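Transcriptional repressor (Vibrio fischeri, PDB 3KV1) probably represses transcription as a DNA-binding regulator of the SorC family, its activity likely governed by a sugar-like ligand held in the domain described here. Local coordinates at residues L22-D30 / Q40-Y48. Sequence-based numbering, arbitrary orientation. Where two conformers were deposited one is given.
With GOL (glycerol), chain E.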
loop_
_atom_site.group_PDB
_atom_site.type_symbol
_atom_site.label_atom_id
_atom_site.label_comp_id
_atom_site.label_asym_id
_atom_site.label_seq_id
_atom_site.Cartn_x
_atom_site.Cartn_y
_atom_site.Cartn_z
ATOM N N LEU A 22 9.111 -11.842 -30.327
ATOM C CA LEU A 22 8.348 -12.089 -29.121
ATOM C C LEU A 22 8.433 -13.552 -28.770
ATOM O O LEU A 22 8.762 -14.402 -29.609
ATOM C CB LEU A 22 6.877 -11.762 -29.353
ATOM C CG LEU A 22 6.645 -10.316 -29.821
ATOM C CD1 LEU A 22 5.211 -10.137 -30.377
ATOM C CD2 LEU A 22 6.869 -9.420 -28.620
ATOM N N LYS A 23 8.093 -13.844 -27.531
ATOM C CA LYS A 23 7.796 -15.209 -27.103
ATOM C C LYS A 23 6.391 -15.636 -27.560
ATOM O O LYS A 23 6.179 -16.785 -27.932
ATOM C CB LYS A 23 7.854 -15.294 -25.571
ATOM C CG LYS A 23 9.298 -15.298 -25.032
ATOM C CD LYS A 23 9.349 -15.747 -23.523
ATOM C CE LYS A 23 10.686 -15.461 -22.828
ATOM N NZ LYS A 23 10.621 -16.082 -21.454
ATOM N N ARG A 24 5.444 -14.701 -27.494
ATOM C CA ARG A 24 4.038 -14.966 -27.790
ATOM C C ARG A 24 3.398 -13.693 -28.310
ATOM O O ARG A 24 3.862 -12.588 -28.025
ATOM C CB ARG A 24 3.259 -15.380 -26.521
ATOM C CG ARG A 24 3.457 -16.800 -26.023
ATOM C CD ARG A 24 2.905 -17.851 -27.000
ATOM N NE ARG A 24 1.446 -17.933 -27.042
ATOM C CZ ARG A 24 0.698 -18.566 -26.139
ATOM N NH1 ARG A 24 1.267 -19.164 -25.091
ATOM N NH2 ARG A 24 -0.626 -18.600 -26.281
ATOM N N ALA A 25 2.312 -13.863 -29.055
ATOM C CA ALA A 25 1.405 -12.777 -29.366
ATOM C C ALA A 25 0.011 -13.336 -29.126
ATOM O O ALA A 25 -0.311 -14.458 -29.574
ATOM C CB ALA A 25 1.592 -12.325 -30.814
ATOM N N LEU A 26 -0.771 -12.615 -28.340
ATOM C CA LEU A 26 -2.130 -13.030 -27.986
ATOM C C LEU A 26 -3.073 -12.020 -28.683
ATOM O O LEU A 26 -3.154 -10.861 -28.270
ATOM C CB LEU A 26 -2.299 -12.942 -26.465
ATOM C CG LEU A 26 -1.217 -13.736 -25.682
ATOM C CD1 LEU A 26 -1.443 -13.578 -24.180
ATOM C CD2 LEU A 26 -1.338 -15.203 -26.073
ATOM N N ILE A 27 -3.800 -12.464 -29.709
ATOM C CA ILE A 27 -4.582 -11.528 -30.516
ATOM C C ILE A 27 -6.079 -11.768 -30.382
ATOM O O ILE A 27 -6.579 -12.873 -30.630
ATOM C CB ILE A 27 -4.167 -11.635 -32.006
ATOM C CG1 ILE A 27 -2.697 -11.281 -32.167
ATOM C CG2 ILE A 27 -5.050 -10.753 -32.902
ATOM C CD1 ILE A 27 -2.342 -9.911 -31.629
ATOM N N SER A 28 -6.797 -10.721 -29.990
ATOM C CA SER A 28 -8.242 -10.810 -29.805
ATOM C C SER A 28 -8.965 -10.200 -31.012
ATOM O O SER A 28 -8.475 -9.254 -31.655
ATOM C CB SER A 28 -8.653 -10.109 -28.490
ATOM O OG SER A 28 -8.453 -8.710 -28.578
ATOM N N LEU A 29 -10.133 -10.744 -31.331
ATOM C CA LEU A 29 -10.920 -10.209 -32.436
ATOM C C LEU A 29 -11.343 -8.777 -32.120
ATOM O O LEU A 29 -11.513 -8.404 -30.955
ATOM C CB LEU A 29 -12.151 -11.076 -32.683
ATOM C CG LEU A 29 -11.794 -12.507 -33.105
ATOM C CD1 LEU A 29 -13.042 -13.341 -33.231
ATOM C CD2 LEU A 29 -11.012 -12.485 -34.424
ATOM N N ASP A 30 -11.521 -7.966 -33.158
ATOM C CA ASP A 30 -11.968 -6.593 -32.956
ATOM C C ASP A 30 -13.341 -6.510 -32.297
ATOM O O ASP A 30 -14.275 -7.244 -32.667
ATOM C CB ASP A 30 -11.992 -5.830 -34.300
ATOM C CG ASP A 30 -10.596 -5.600 -34.875
ATOM O OD1 ASP A 30 -9.608 -5.514 -34.096
ATOM O OD2 ASP A 30 -10.486 -5.486 -36.120
ATOM N N GLN A 40 -11.551 -8.329 -23.809
ATOM C CA GLN A 40 -11.222 -9.527 -24.576
ATOM C C GLN A 40 -9.711 -9.773 -24.583
ATOM O O GLN A 40 -9.275 -10.923 -24.579
ATOM C CB GLN A 40 -11.785 -9.453 -26.004
ATOM C CG GLN A 40 -13.273 -9.527 -26.042
ATOM C CD GLN A 40 -13.761 -10.833 -25.479
ATOM O OE1 GLN A 40 -13.251 -11.890 -25.842
ATOM N NE2 GLN A 40 -14.724 -10.769 -24.563
ATOM N N VAL A 41 -8.934 -8.695 -24.639
ATOM C CA VAL A 41 -7.473 -8.786 -24.513
ATOM C C VAL A 41 -7.135 -9.334 -23.118
ATOM O O VAL A 41 -6.284 -10.208 -22.954
ATOM C CB VAL A 41 -6.835 -7.390 -24.698
ATOM C CG1 VAL A 41 -5.374 -7.392 -24.281
ATOM C CG2 VAL A 41 -6.970 -6.965 -26.168
ATOM N N ALA A 42 -7.826 -8.819 -22.119
ATOM C CA ALA A 42 -7.570 -9.262 -20.748
ATOM C C ALA A 42 -7.910 -10.747 -20.569
ATOM O O ALA A 42 -7.260 -11.445 -19.762
ATOM C CB ALA A 42 -8.319 -8.402 -19.745
ATOM N N ALA A 43 -8.865 -11.265 -21.351
ATOM C CA ALA A 43 -9.211 -12.686 -21.238
ATOM C C ALA A 43 -8.047 -13.574 -21.660
ATOM O O ALA A 43 -7.772 -14.619 -21.055
ATOM C CB ALA A 43 -10.466 -13.027 -22.082
ATOM N N LEU A 44 -7.345 -13.155 -22.698
ATOM C CA LEU A 44 -6.275 -13.979 -23.215
ATOM C C LEU A 44 -5.112 -13.895 -22.235
ATOM O O LEU A 44 -4.425 -14.889 -21.995
ATOM C CB LEU A 44 -5.825 -13.435 -24.575
ATOM C CG LEU A 44 -6.921 -13.500 -25.659
ATOM C CD1 LEU A 44 -6.349 -12.916 -26.954
ATOM C CD2 LEU A 44 -7.409 -14.935 -25.874
ATOM N N VAL A 45 -4.880 -12.710 -21.692
ATOM C CA VAL A 45 -3.764 -12.573 -20.720
ATOM C C VAL A 45 -4.049 -13.372 -19.430
ATOM O O VAL A 45 -3.139 -13.999 -18.849
ATOM C CB VAL A 45 -3.488 -11.096 -20.393
ATOM C CG1 VAL A 45 -2.418 -10.990 -19.279
ATOM C CG2 VAL A 45 -3.023 -10.378 -21.660
ATOM N N SER A 46 -5.309 -13.370 -18.990
ATOM C CA SER A 46 -5.729 -14.109 -17.775
ATOM C C SER A 46 -5.427 -15.605 -17.915
ATOM O O SER A 46 -4.917 -16.258 -16.989
ATOM C CB SER A 46 -7.227 -13.914 -17.500
ATOM O OG SER A 46 -7.648 -14.633 -16.330
ATOM N N SER A 47 -5.764 -16.143 -19.079
ATOM C CA SER A 47 -5.510 -17.534 -19.366
ATOM C C SER A 47 -4.017 -17.840 -19.439
ATOM O O SER A 47 -3.566 -18.870 -18.917
ATOM C CB SER A 47 -6.205 -17.946 -20.662
ATOM O OG SER A 47 -5.865 -19.283 -20.921
ATOM N N TYR A 48 -3.257 -16.959 -20.095
ATOM C CA TYR A 48 -1.803 -17.093 -20.169
ATOM C C TYR A 48 -1.218 -17.141 -18.738
ATOM O O TYR A 48 -0.401 -18.009 -18.427
ATOM C CB TYR A 48 -1.177 -15.956 -21.017
ATOM C CG TYR A 48 0.332 -15.832 -20.846
ATOM C CD1 TYR A 48 1.203 -16.583 -21.626
ATOM C CD2 TYR A 48 0.865 -14.969 -19.900
ATOM C CE1 TYR A 48 2.596 -16.468 -21.447
ATOM C CE2 TYR A 48 2.229 -14.839 -19.728
ATOM C CZ TYR A 48 3.079 -15.602 -20.490
ATOM O OH TYR A 48 4.440 -15.469 -20.271
HETATM C C1 GOL E . -2.369 -20.188 -22.696
HETATM O O1 GOL E . -1.016 -20.313 -22.292
HETATM C C2 GOL E . -2.590 -19.016 -23.652
HETATM O O2 GOL E . -1.399 -18.269 -23.727
HETATM C C3 GOL E . -3.724 -18.131 -23.123
HETATM O O3 GOL E . -4.120 -17.120 -24.040
#
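Where R24 comes up to the ring of Y48, a glycerol, probably from the crystallisation liquor, bridges strand 24-28 and helix 34-52. Its O3 donates a hydrogen bond to the backbone O of L44 (3.0 Å), and its O2 receives a weak one from NH2 of R24, in one of two modelled conformers of that side chain, 2.7 Å away but bent to 119° at the hydrogen. The R24 chain, bent at chi2 and chi3, curls its guanidinium back to the glycerol and brings NH1 toward the ring edge of Y48. The same O2 lies in the plane of that ring, at its edge.

Deeper in, the contact is apolar. L26 presses its CB against CB of L44 (4.0 Å), while its CD1 branch meets CB of Y48, the two side chains crossing at about a right angle, and reaches V45. L44 answers with CD1, which lies against the strand backbone, 3.6 Å from C of I27, and touches CB of S28. At the far end, OG of S28, in one of its two conformers, meets CG2 of V41 at 3.3 Å; weak hydrogen bonds with NE2 of Q37 and the backbone O of T251 hold this buried hydroxyl.

The axes of strand 24-28 and helix segment 40-48 run roughly antiparallel, at 144°, and approach to 7.8 Å, consistent with a helix returning across a sheet after a strand in a Rossmann-like alpha/beta fold. Strand 24-28 pairs in parallel with strand 248-252, whose A250 and V248 meet V45 and Y48; I27, on the reverse face, packs on helix 253-264.

Helix and strand thus meet without direct polar bonds, through leucine branches, the CB of Y48 and a serine whose hydroxyl is satisfied from other parts of the chain. Polar bridging is left to the glycerol at the exposed R24 end, where the attachment is probably adventitious and, on the arginine side, weak.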